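Local coordinates for protein SPI-1 type 3 secretion system secretin (Salmonella enterica subsp. enterica serovar Typhimurium, PDB 4G08) that forms the ring-shaped outer-membrane secretin of the type III secretion system, the injectisome that delivers bacterial effector proteins into host cells, at residues 24-27 with 28-32; 73-77 with 78-82. One frame throughout, in Å; residues are numbered along the deposited sequence.

How the contacts relate
Both contacts lie in the N0 domain of the secretin's periplasmic part. Contact 1 stays within helix 23-30 and contact 2 within the hairpin of strands 71-75 and 80-84; their centres are about 14 Å apart, and F27 of the helix packs on I82 of the hairpin, with CG 3.3 Å from I82 CD1. The helix buries F26, F27 and M30 and exposes the side with R24, T25 and D28, while the hairpin buries most of its strands and exposes its turn. In the helix, backbone bonds run beside a cluster of two phenylalanines and a methionine, whereas the hairpin adds a carboxylate that gathers the turn. L62 of helix 58-69 touches both F27 and W73.

Contact 1 (24-27 with 28-32); sequences RTFF and DAMAL
Helix 23-30 of the N0 domain turns one apolar side inward, where F26, F27 and M30 meet over a single turn. M30 extends its CG anti to the backbone N (chi1 160°) and then bends at its last torsion, which brings the thioether alongside F27, both side chains pointing the same way. The sulfur comes to the edge of the F27 ring, in its plane, with SD 4.0 Å from CD1, a Met-aromatic contact. The methyl CE reaches the same edge, 4.0 Å from F27 CE1, and looks across to the F26 ring, 4.4 Å from CE2. F26 places CD2 3.8 Å above the F27 ring plane, over its centre, while CE1 of F27 lies at the edge of the F26 ring.

Beneath the side chains, the amides of D28, A29 and M30 each bond to the carbonyl four residues back, all at 3.0 Å from N to O; M30 N meets F26 O in the carbonyl plane. The next bond, A31 N to F27 O, is weak. On the exposed side D28 CG lies 3.2 Å from R24 O while OD2 stays 6.4 Å from R24 NE; R24 NH1 bonds weakly to V40 O. L61 of helix 58-69 touches both F26 and M30, and V38 and V40 of strand 38-40 touch F27: this is an amphipathic helix packed into the core of a mixed alpha-beta domain.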
ATOM      1  N   ARG A  24       2.395   4.515 -16.558  1.00 15.77           N
ATOM      2  CA  ARG A  24       0.949   4.479 -16.689  1.00 23.74           C
ATOM      3  C   ARG A  24       0.525   3.541 -17.804  1.00 19.91           C
ATOM      4  O   ARG A  24      -0.363   2.713 -17.628  1.00 26.72           O
ATOM      5  CB  ARG A  24       0.356   5.860 -16.927  1.00 26.48           C
ATOM      6  CG  ARG A  24      -1.150   5.866 -16.733  1.00 32.60           C
ATOM      7  CD  ARG A  24      -1.743   7.257 -16.844  1.00 35.94           C
ATOM      8  NE  ARG A  24      -1.139   8.198 -15.905  1.00 38.47           N
ATOM      9  CZ  ARG A  24      -1.512   8.311 -14.638  1.00 35.58           C
ATOM     10  NH1 ARG A  24      -2.439   7.496 -14.159  1.00 41.45           N
ATOM     11  NH2 ARG A  24      -0.993   9.255 -13.863  1.00 33.83           N
ATOM     12  N   THR A  25       1.182   3.650 -18.944  1.00 22.64           N
ATOM     13  CA  THR A  25       0.897   2.761 -20.051  1.00 20.37           C
ATOM     14  C   THR A  25       1.204   1.320 -19.671  1.00 23.87           C
ATOM     15  O   THR A  25       0.373   0.424 -19.847  1.00 26.03           O
ATOM     16  CB  THR A  25       1.732   3.161 -21.264  1.00 27.42           C
ATOM     17  OG1 THR A  25       1.279   4.432 -21.744  1.00 29.22           O
ATOM     18  CG2 THR A  25       1.614   2.130 -22.361  1.00 34.12           C
ATOM     19  N   PHE A  26       2.328   1.134 -18.999  1.00 18.07           N
ATOM     20  CA  PHE A  26       2.761  -0.197 -18.619  1.00 20.06           C
ATOM     21  C   PHE A  26       1.764  -0.868 -17.683  1.00 16.27           C
ATOM     22  O   PHE A  26       1.340  -1.997 -17.925  1.00 19.16           O
ATOM     23  CB  PHE A  26       4.123  -0.126 -17.953  1.00 14.22           C
ATOM     24  CG  PHE A  26       4.599  -1.438 -17.436  1.00 20.01           C
ATOM     25  CD1 PHE A  26       5.125  -2.381 -18.296  1.00 19.66           C
ATOM     26  CD2 PHE A  26       4.388  -1.779 -16.121  1.00 18.26           C
ATOM     27  CE1 PHE A  26       5.500  -3.621 -17.829  1.00 22.77           C
ATOM     28  CE2 PHE A  26       4.800  -2.995 -15.640  1.00 24.29           C
ATOM     29  CZ  PHE A  26       5.335  -3.926 -16.501  1.00 18.83           C
ATOM     30  N   PHE A  27       1.377  -0.179 -16.618  1.00 17.94           N
ATOM     31  CA  PHE A  27       0.448  -0.781 -15.669  1.00 18.67           C
ATOM     32  C   PHE A  27      -0.964  -0.918 -16.205  1.00 23.65           C
ATOM     33  O   PHE A  27      -1.649  -1.881 -15.872  1.00 22.30           O
ATOM     34  CB  PHE A  27       0.433  -0.029 -14.351  1.00 14.49           C
ATOM     35  CG  PHE A  27       1.617  -0.311 -13.505  1.00 17.65           C
ATOM     36  CD1 PHE A  27       1.922  -1.602 -13.134  1.00 19.72           C
ATOM     37  CD2 PHE A  27       2.514   0.691 -13.223  1.00 19.06           C
ATOM     38  CE1 PHE A  27       3.066  -1.874 -12.419  1.00 24.63           C
ATOM     39  CE2 PHE A  27       3.666   0.429 -12.520  1.00 20.88           C
ATOM     40  CZ  PHE A  27       3.938  -0.855 -12.105  1.00 29.86           C
ATOM     41  N   ASP A  28      -1.339  -0.074 -17.158  1.00 21.54           N
ATOM     42  CA  ASP A  28      -2.575  -0.307 -17.894  1.00 25.09           C
ATOM     43  C   ASP A  28      -2.509  -1.632 -18.633  1.00 24.87           C
ATOM     44  O   ASP A  28      -3.473  -2.395 -18.640  1.00 27.77           O
ATOM     45  CB  ASP A  28      -2.853   0.819 -18.884  1.00 29.05           C
ATOM     46  CG  ASP A  28      -3.478   2.026 -18.223  1.00 37.54           C
ATOM     47  OD1 ASP A  28      -3.875   1.923 -17.044  1.00 39.56           O
ATOM     48  OD2 ASP A  28      -3.525   3.096 -18.864  1.00 40.17           O
ATOM     49  N   ALA A  29      -1.352  -1.925 -19.210  1.00 24.79           N
ATOM     50  CA  ALA A  29      -1.161  -3.180 -19.925  1.00 24.36           C
ATOM     51  C   ALA A  29      -1.276  -4.369 -18.980  1.00 26.98           C
ATOM     52  O   ALA A  29      -1.935  -5.360 -19.291  1.00 24.55           O
ATOM     53  CB  ALA A  29       0.186  -3.188 -20.620  1.00 22.40           C
ATOM     54  N   MET A  30      -0.683  -4.245 -17.802  1.00 25.02           N
ATOM     55  CA  MET A  30      -0.779  -5.299 -16.802  1.00 23.56           C
ATOM     56  C   MET A  30      -2.228  -5.553 -16.382  1.00 25.92           C
ATOM     57  O   MET A  30      -2.614  -6.684 -16.086  1.00 35.13           O
ATOM     58  CB  MET A  30       0.052  -4.948 -15.575  1.00 23.87           C
ATOM     59  CG  MET A  30      -0.388  -5.749 -14.368  1.00 32.98           C
ATOM     60  SD  MET A  30       0.420  -5.283 -12.834  1.00 34.09           S
ATOM     61  CE  MET A  30       2.103  -5.610 -13.323  1.00 26.29           C
ATOM     62  N   ALA A  31      -3.035  -4.500 -16.395  1.00 29.51           N
ATOM     63  CA  ALA A  31      -4.376  -4.554 -15.828  1.00 25.46           C
ATOM     64  C   ALA A  31      -5.361  -5.235 -16.764  1.00 26.53           C
ATOM     65  O   ALA A  31      -6.519  -5.432 -16.414  1.00 21.67           O
ATOM     66  CB  ALA A  31      -4.856  -3.156 -15.505  1.00 28.24           C
ATOM     67  N   LEU A  32      -4.956  -5.418 -18.017  1.00 30.60           N
ATOM     68  CA  LEU A  32      -5.840  -6.013 -19.010  1.00 31.83           C
ATOM     69  C   LEU A  32      -6.390  -7.331 -18.523  1.00 33.78           C
ATOM     70  O   LEU A  32      -7.469  -7.759 -18.935  1.00 40.52           O
ATOM     71  CB  LEU A  32      -5.078  -6.242 -20.299  1.00 34.37           C
ATOM     72  CG  LEU A  32      -4.807  -4.891 -20.924  1.00 34.77           C
ATOM     73  CD1 LEU A  32      -4.233  -5.021 -22.314  1.00 34.15           C
ATOM     74  CD2 LEU A  32      -6.123  -4.155 -20.964  1.00 35.62           C
TER

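Contact 2 (73-77 with 78-82); sequences WYFDG and QAIYI
Strands 73-75 and 80-82 run antiparallel, their axes 4.7 Å apart at 171°, with Y74 and Y81 as the hydrogen-bonded pair between the non-hydrogen-bonded pairs W73-I82 and F75-I80. Y81 N gives Y74 O a nearly straight bond of 2.8 Å, and Y74 N returns one to Y81 O. Beyond them, D76 N bonds to A79 O where the chain turns. W73, F75, I80 and I82 share one face: I80 sends CG1 to F75 CD1 at 3.7 Å, and its CG2 branch lies beside the indole at CE3. This beta hairpin, whose W73 packs on helix 58-69, is gathered at its turn by the D76 carboxylate. The D76 side chain, its CG between the backbone N and the carbonyl carbon (chi1 72°), turns OD1 to accept from Q78 N and A79 N, each 2.8 Å away, on opposite faces of the carboxylate plane; the first bond closes an Asx turn. The Y81 hydroxyl donates to OD2 from above that plane, OH to OD2 3.0 Å, the ring and carboxylate planes standing 75° apart. A water bridges D76 OD2, rather closely, and Q78 OE1. G77, whose positive phi suits glycine, lays its N 3.5 Å above the centre of the F75 ring.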
ATOM      1  N   TRP A  73       3.007   0.101  -3.534  1.00 17.42           N
ATOM      2  CA  TRP A  73       1.694  -0.260  -4.046  1.00 15.98           C
ATOM      3  C   TRP A  73       0.812  -0.889  -2.988  1.00 16.25           C
ATOM      4  O   TRP A  73       1.286  -1.350  -1.952  1.00 15.20           O
ATOM      5  CB  TRP A  73       1.819  -1.195  -5.240  1.00 15.57           C
ATOM      6  CG  TRP A  73       2.346  -2.513  -4.891  1.00 16.17           C
ATOM      7  CD1 TRP A  73       3.630  -2.820  -4.581  1.00 20.21           C
ATOM      8  CD2 TRP A  73       1.611  -3.735  -4.838  1.00 19.08           C
ATOM      9  NE1 TRP A  73       3.741  -4.156  -4.307  1.00 26.40           N
ATOM     10  CE2 TRP A  73       2.520  -4.747  -4.490  1.00 25.82           C
ATOM     11  CE3 TRP A  73       0.279  -4.073  -5.081  1.00 25.67           C
ATOM     12  CZ2 TRP A  73       2.145  -6.081  -4.394  1.00 28.40           C
ATOM     13  CZ3 TRP A  73      -0.102  -5.393  -4.947  1.00 32.89           C
ATOM     14  CH2 TRP A  73       0.830  -6.383  -4.619  1.00 36.63           C
ATOM     15  N   TYR A  74      -0.489  -0.821  -3.238  1.00 17.57           N
ATOM     16  CA  TYR A  74      -1.488  -1.347  -2.331  1.00 14.23           C
ATOM     17  C   TYR A  74      -2.654  -1.891  -3.145  1.00 15.00           C
ATOM     18  O   TYR A  74      -3.076  -1.275  -4.118  1.00 16.38           O
ATOM     19  CB  TYR A  74      -1.971  -0.231  -1.405  1.00 16.02           C
ATOM     20  CG  TYR A  74      -2.929  -0.688  -0.344  1.00 14.33           C
ATOM     21  CD1 TYR A  74      -2.576  -1.682   0.553  1.00 13.63           C
ATOM     22  CD2 TYR A  74      -4.215  -0.182  -0.286  1.00 17.26           C
ATOM     23  CE1 TYR A  74      -3.451  -2.100   1.529  1.00 19.28           C
ATOM     24  CE2 TYR A  74      -5.107  -0.612   0.671  1.00 20.91           C
ATOM     25  CZ  TYR A  74      -4.734  -1.601   1.547  1.00 24.83           C
ATOM     26  OH  TYR A  74      -5.653  -2.098   2.442  1.00 25.79           O
ATOM     27  N   PHE A  75      -3.123  -3.077  -2.788  1.00 13.11           N
ATOM     28  CA  PHE A  75      -4.371  -3.610  -3.323  1.00 12.64           C
ATOM     29  C   PHE A  75      -5.408  -3.558  -2.218  1.00 20.01           C
ATOM     30  O   PHE A  75      -5.184  -4.112  -1.142  1.00 19.88           O
ATOM     31  CB  PHE A  75      -4.165  -5.063  -3.757  1.00 17.11           C
ATOM     32  CG  PHE A  75      -5.432  -5.769  -4.136  1.00 16.76           C
ATOM     33  CD1 PHE A  75      -6.201  -5.320  -5.188  1.00 13.92           C
ATOM     34  CD2 PHE A  75      -5.780  -6.952  -3.514  1.00 20.53           C
ATOM     35  CE1 PHE A  75      -7.348  -5.993  -5.554  1.00 22.82           C
ATOM     36  CE2 PHE A  75      -6.924  -7.628  -3.873  1.00 23.04           C
ATOM     37  CZ  PHE A  75      -7.711  -7.147  -4.894  1.00 25.43           C
ATOM     38  N   ASP A  76      -6.490  -2.816  -2.433  1.00 15.29           N
ATOM     39  CA  ASP A  76      -7.460  -2.585  -1.359  1.00 18.71           C
ATOM     40  C   ASP A  76      -8.645  -3.540  -1.450  1.00 22.36           C
ATOM     41  O   ASP A  76      -9.606  -3.439  -0.683  1.00 21.52           O
ATOM     42  CB  ASP A  76      -7.946  -1.136  -1.347  1.00 18.46           C
ATOM     43  CG  ASP A  76      -8.857  -0.818  -2.504  1.00 24.93           C
ATOM     44  OD1 ASP A  76      -9.057  -1.703  -3.363  1.00 21.99           O
ATOM     45  OD2 ASP A  76      -9.368   0.321  -2.560  1.00 21.12           O
ATOM     46  N   GLY A  77      -8.505  -4.534  -2.322  1.00 17.70           N
ATOM     47  CA  GLY A  77      -9.531  -5.543  -2.543  1.00 17.17           C
ATOM     48  C   GLY A  77     -10.369  -5.264  -3.773  1.00 21.67           C
ATOM     49  O   GLY A  77     -10.957  -6.179  -4.350  1.00 17.65           O
ATOM     50  N   GLN A  78     -10.340  -4.016  -4.237  1.00 21.18           N
ATOM     51  CA  GLN A  78     -11.116  -3.635  -5.414  1.00 18.32           C
ATOM     52  C   GLN A  78     -10.293  -2.934  -6.477  1.00 15.73           C
ATOM     53  O   GLN A  78     -10.722  -2.827  -7.624  1.00 18.21           O
ATOM     54  CB  GLN A  78     -12.277  -2.744  -5.012  1.00 18.50           C
ATOM     55  CG  GLN A  78     -13.258  -3.445  -4.107  1.00 22.21           C
ATOM     56  CD  GLN A  78     -12.967  -3.189  -2.648  1.00 25.09           C
ATOM     57  OE1 GLN A  78     -12.465  -2.129  -2.276  1.00 29.94           O
ATOM     58  NE2 GLN A  78     -13.227  -4.184  -1.821  1.00 27.89           N
ATOM     59  N   ALA A  79      -9.167  -2.362  -6.075  1.00 13.72           N
ATOM     60  CA  ALA A  79      -8.320  -1.623  -6.996  1.00 15.50           C
ATOM     61  C   ALA A  79      -6.877  -1.655  -6.527  1.00 16.32           C
ATOM     62  O   ALA A  79      -6.607  -1.846  -5.343  1.00 13.96           O
ATOM     63  CB  ALA A  79      -8.798  -0.186  -7.105  1.00 18.79           C
ATOM     64  N   ILE A  80      -5.956  -1.505  -7.471  1.00 11.47           N
ATOM     65  CA  ILE A  80      -4.532  -1.485  -7.164  1.00 11.87           C
ATOM     66  C   ILE A  80      -3.993  -0.068  -7.316  1.00 15.74           C
ATOM     67  O   ILE A  80      -4.224   0.588  -8.333  1.00 13.92           O
ATOM     68  CB  ILE A  80      -3.744  -2.429  -8.090  1.00 13.05           C
ATOM     69  CG1 ILE A  80      -4.203  -3.873  -7.882  1.00 19.61           C
ATOM     70  CG2 ILE A  80      -2.249  -2.306  -7.835  1.00 15.52           C
ATOM     71  CD1 ILE A  80      -3.558  -4.863  -8.826  1.00 20.70           C
ATOM     72  N   TYR A  81      -3.316   0.422  -6.292  1.00 13.39           N
ATOM     73  CA  TYR A  81      -2.767   1.769  -6.288  1.00 11.10           C
ATOM     74  C   TYR A  81      -1.259   1.689  -6.334  1.00 13.35           C
ATOM     75  O   TYR A  81      -0.660   1.003  -5.595  1.00 13.48           O
ATOM     76  CB  TYR A  81      -3.203   2.562  -5.045  1.00 12.69           C
ATOM     77  CG  TYR A  81      -4.684   2.647  -4.835  1.00 18.56           C
ATOM     78  CD1 TYR A  81      -5.377   1.576  -4.337  1.00 17.59           C
ATOM     79  CD2 TYR A  81      -5.383   3.790  -5.093  1.00 23.43           C
ATOM     80  CE1 TYR A  81      -6.682   1.627  -4.148  1.00 25.05           C
ATOM     81  CE2 TYR A  81      -6.720   3.831  -4.892  1.00 22.56           C
ATOM     82  CZ  TYR A  81      -7.360   2.745  -4.421  1.00 26.06           C
ATOM     83  OH  TYR A  81      -8.707   2.731  -4.180  1.00 42.60           O
ATOM     84  N   ILE A  82      -0.679   2.450  -7.225  1.00 10.37           N
ATOM     85  CA  ILE A  82       0.765   2.500  -7.401  1.00  8.93           C
ATOM     86  C   ILE A  82       1.268   3.934  -7.258  1.00  9.65           C
ATOM     87  O   ILE A  82       0.719   4.864  -7.849  1.00 12.95           O
ATOM     88  CB  ILE A  82       1.180   1.945  -8.776  1.00 11.50           C
ATOM     89  CG1 ILE A  82       0.773   0.472  -8.886  1.00 15.78           C
ATOM     90  CG2 ILE A  82       2.682   2.092  -8.978  1.00 15.42           C
ATOM     91  CD1 ILE A  82       0.717  -0.043 -10.304  1.00 20.78           C
TER
HETATM   92  O   HOH W   1     -11.557   0.457  -3.829  1.00 30.19           O